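Local structure of hypothetical Thioesterase Protein SP_1851 (Streptococcus pneumoniae serotype 4, 4XY5) at residues G48-L53 with V106-Q111. The protein is probably a hot dog-fold thioesterase of the PaaI type, which would hydrolyse the thioester bonds of acyl-CoA substrates. The protein carries 1 engineered substitution. Numbering follows the deposited sequence.
Sequences GYLFTL and VDITNQ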
ATOM      1  N   GLY A  48     -11.201  -0.053  10.353  1.00  8.72           N
ATOM      2  CA  GLY A  48     -10.303  -0.818  11.203  1.00  8.06           C
ATOM      3  C   GLY A  48     -10.845  -2.203  11.512  1.00 10.83           C
ATOM      4  O   GLY A  48     -10.103  -3.180  11.588  1.00  9.80           O
ATOM      5  N   TYR A  49     -12.152  -2.283  11.720  1.00  8.31           N
ATOM      6  CA  TYR A  49     -12.821  -3.569  11.886  1.00  8.88           C
ATOM      7  C   TYR A  49     -12.615  -4.443  10.661  1.00  8.45           C
ATOM      8  O   TYR A  49     -12.195  -5.600  10.775  1.00  9.92           O
ATOM      9  CB  TYR A  49     -14.321  -3.350  12.154  1.00  6.89           C
ATOM     10  CG  TYR A  49     -15.230  -4.537  11.887  1.00  9.57           C
ATOM     11  CD1 TYR A  49     -15.428  -5.525  12.843  1.00 11.57           C
ATOM     12  CD2 TYR A  49     -15.934  -4.635  10.685  1.00 11.23           C
ATOM     13  CE1 TYR A  49     -16.279  -6.605  12.592  1.00 11.71           C
ATOM     14  CE2 TYR A  49     -16.781  -5.697  10.432  1.00 10.57           C
ATOM     15  CZ  TYR A  49     -16.953  -6.675  11.385  1.00  9.62           C
ATOM     16  OH  TYR A  49     -17.796  -7.734  11.128  1.00 12.03           O
ATOM     17  N   LEU A  50     -12.876  -3.887   9.481  1.00  9.25           N
ATOM     18  CA  LEU A  50     -12.715  -4.648   8.244  1.00  8.15           C
ATOM     19  C   LEU A  50     -11.263  -5.087   8.068  1.00  7.93           C
ATOM     20  O   LEU A  50     -11.003  -6.215   7.695  1.00  8.07           O
ATOM     21  CB  LEU A  50     -13.156  -3.820   7.027  1.00  9.58           C
ATOM     22  CG  LEU A  50     -14.646  -3.461   6.976  1.00 10.35           C
ATOM     23  CD1 LEU A  50     -14.894  -2.513   5.799  1.00 11.21           C
ATOM     24  CD2 LEU A  50     -15.440  -4.730   6.823  1.00 10.04           C
ATOM     25  N   PHE A  51     -10.323  -4.191   8.344  1.00  7.58           N
ATOM     26  CA  PHE A  51      -8.910  -4.563   8.246  1.00  7.52           C
ATOM     27  C   PHE A  51      -8.581  -5.689   9.210  1.00  9.02           C
ATOM     28  O   PHE A  51      -7.845  -6.626   8.875  1.00  8.25           O
ATOM     29  CB  PHE A  51      -8.008  -3.366   8.533  1.00  8.75           C
ATOM     30  CG  PHE A  51      -6.534  -3.683   8.448  1.00  9.80           C
ATOM     31  CD1 PHE A  51      -5.833  -3.478   7.274  1.00 11.67           C
ATOM     32  CD2 PHE A  51      -5.853  -4.187   9.557  1.00  8.64           C
ATOM     33  CE1 PHE A  51      -4.473  -3.758   7.202  1.00 10.77           C
ATOM     34  CE2 PHE A  51      -4.514  -4.476   9.500  1.00  7.40           C
ATOM     35  CZ  PHE A  51      -3.807  -4.262   8.312  1.00  9.82           C
ATOM     36  N   THR A  52      -9.100  -5.595  10.430  1.00  8.08           N
ATOM     37  CA  THR A  52      -8.756  -6.592  11.421  1.00  7.60           C
ATOM     38  C   THR A  52      -9.299  -7.971  11.013  1.00  8.44           C
ATOM     39  O   THR A  52      -8.631  -8.984  11.212  1.00  8.50           O
ATOM     40  CB  THR A  52      -9.275  -6.179  12.826  1.00  8.20           C
ATOM     41  OG1 THR A  52      -8.595  -4.975  13.237  1.00  8.79           O
ATOM     42  CG2 THR A  52      -9.015  -7.283  13.864  1.00  8.79           C
ATOM     43  N   LEU A  53     -10.495  -8.006  10.434  1.00  6.30           N
ATOM     44  CA  LEU A  53     -11.001  -9.264   9.876  1.00  8.89           C
ATOM     45  C   LEU A  53      -9.979  -9.836   8.888  1.00  9.69           C
ATOM     46  O   LEU A  53      -9.633 -11.015   8.959  1.00 10.71           O
ATOM     47  CB  LEU A  53     -12.351  -9.063   9.184  1.00 11.16           C
ATOM     48  CG  LEU A  53     -13.543  -8.580  10.017  1.00 11.43           C
ATOM     49  CD1 LEU A  53     -14.796  -8.494   9.155  1.00 11.01           C
ATOM     50  CD2 LEU A  53     -13.806  -9.497  11.224  1.00 11.40           C
ATOM     51  N   VAL A 106      -6.517 -11.183   0.719  1.00 10.13           N
ATOM     52  CA  VAL A 106      -7.730 -11.430   1.510  1.00 10.79           C
ATOM     53  C   VAL A 106      -8.855 -10.578   0.962  1.00 14.37           C
ATOM     54  O   VAL A 106      -8.678  -9.382   0.762  1.00 13.66           O
ATOM     55  CB  VAL A 106      -7.518 -11.124   3.001  1.00 11.40           C
ATOM     56  CG1 VAL A 106      -8.799 -11.434   3.799  1.00 10.69           C
ATOM     57  CG2 VAL A 106      -6.330 -11.925   3.541  1.00 11.78           C
ATOM     58  N   ASP A 107     -10.007 -11.200   0.714  1.00 12.75           N
ATOM     59  CA  ASP A 107     -11.128 -10.512   0.068  1.00 15.77           C
ATOM     60  C   ASP A 107     -12.354 -10.687   0.931  1.00 14.16           C
ATOM     61  O   ASP A 107     -12.589 -11.778   1.418  1.00 14.71           O
ATOM     62  CB  ASP A 107     -11.384 -11.078  -1.335  1.00 18.75           C
ATOM     63  CG  ASP A 107     -10.154 -10.990  -2.241  1.00 27.70           C
ATOM     64  OD1 ASP A 107      -9.534  -9.904  -2.330  1.00 30.04           O
ATOM     65  OD2 ASP A 107      -9.793 -12.018  -2.849  1.00 35.28           O
ATOM     66  N   ILE A 108     -13.125  -9.623   1.134  1.00 10.99           N
ATOM     67  CA  ILE A 108     -14.366  -9.746   1.877  1.00 10.80           C
ATOM     68  C   ILE A 108     -15.565  -9.445   0.987  1.00 12.69           C
ATOM     69  O   ILE A 108     -15.586  -8.435   0.272  1.00 13.35           O
ATOM     70  CB  ILE A 108     -14.396  -8.819   3.114  1.00 10.84           C
ATOM     71  CG1 ILE A 108     -13.251  -9.181   4.070  1.00 12.57           C
ATOM     72  CG2 ILE A 108     -15.753  -8.936   3.809  1.00 12.58           C
ATOM     73  CD1 ILE A 108     -13.323  -8.428   5.455  1.00  9.86           C
ATOM     74  N   THR A 109     -16.545 -10.347   1.029  1.00 14.73           N
ATOM     75  CA  THR A 109     -17.809 -10.184   0.313  1.00 16.80           C
ATOM     76  C   THR A 109     -18.970 -10.224   1.307  1.00 15.73           C
ATOM     77  O   THR A 109     -18.840 -10.801   2.387  1.00 18.65           O
ATOM     78  CB  THR A 109     -18.004 -11.287  -0.748  1.00 15.70           C
ATOM     79  OG1 THR A 109     -17.891 -12.570  -0.122  1.00 23.32           O
ATOM     80  CG2 THR A 109     -16.936 -11.175  -1.831  1.00 17.09           C
ATOM     81  N   ASN A 110     -20.104  -9.619   0.962  1.00 17.47           N
ATOM     82  CA  ASN A 110     -21.250  -9.711   1.864  1.00 16.27           C
ATOM     83  C   ASN A 110     -22.177 -10.833   1.427  1.00 21.51           C
ATOM     84  O   ASN A 110     -21.867 -11.550   0.479  1.00 20.64           O
ATOM     85  CB  ASN A 110     -22.001  -8.372   1.972  1.00 19.62           C
ATOM     86  CG  ASN A 110     -22.625  -7.926   0.665  1.00 23.52           C
ATOM     87  OD1 ASN A 110     -22.791  -8.712  -0.263  1.00 26.73           O
ATOM     88  ND2 ASN A 110     -22.991  -6.646   0.595  1.00 25.94           N
ATOM     89  N   GLN A 111     -23.312 -10.974   2.117  1.00 22.83           N
ATOM     90  CA  GLN A 111     -24.218 -12.105   1.912  1.00 24.65           C
ATOM     91  C   GLN A 111     -24.903 -12.047   0.550  1.00 28.62           C
ATOM     92  O   GLN A 111     -25.534 -13.016   0.132  1.00 28.77           O
ATOM     93  CB  GLN A 111     -25.274 -12.166   3.035  1.00 23.63           C
ATOM     94  CG  GLN A 111     -26.281 -11.027   3.035  1.00 25.18           C
ATOM     95  CD  GLN A 111     -25.716  -9.743   3.609  1.00 26.81           C
ATOM     96  OE1 GLN A 111     -24.683  -9.753   4.277  1.00 22.99           O
ATOM     97  NE2 GLN A 111     -26.384  -8.627   3.343  1.00 24.79           N
TER
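Ile108 places CG1 beside its backbone N (chi1 -61°) and then runs extended (chi2 -172°), which carries CD1 from the strand to the helix. Leu53 also has its branch beside the backbone N, with CG anti to the carbonyl carbon (chi1 -62°). The two side chains cross at about a right angle. CD1 of Ile108 does all the touching on the strand side. Ile108 CD1 lies 3.9 Å from Leu53 CB and 4.0 Å from Leu53 CD1. Ile108 CD1 also sits 3.9 Å from the backbone O of Leu50, about one turn back. Leu50 CD2 adds a looser apolar approach, 4.5 Å from Ile108 CD1. The methyl thus rests between two residues three apart on one helix face. This is the hot dog fold, in which the antiparallel sheet wraps around the long helix 47-64. Ile108 belongs to strand 101-109, well inside that sheet, and its side chain also meets Leu88 and Cys117 on the two flanking strands. Leu53 reaches Leu88 too, and Phe15. Within the helix, CG of Leu53 lies 4.1 Å above the ring of Tyr49, offset toward its rim. On Thr52, OG1 and the backbone N both grip Gly48 O, from opposite faces of its carbonyl plane. The bond from Thr52 OG1 to Gly48 O is 2.9 Å long. Nearby, Phe51 stacks on Phe51 of the second subunit.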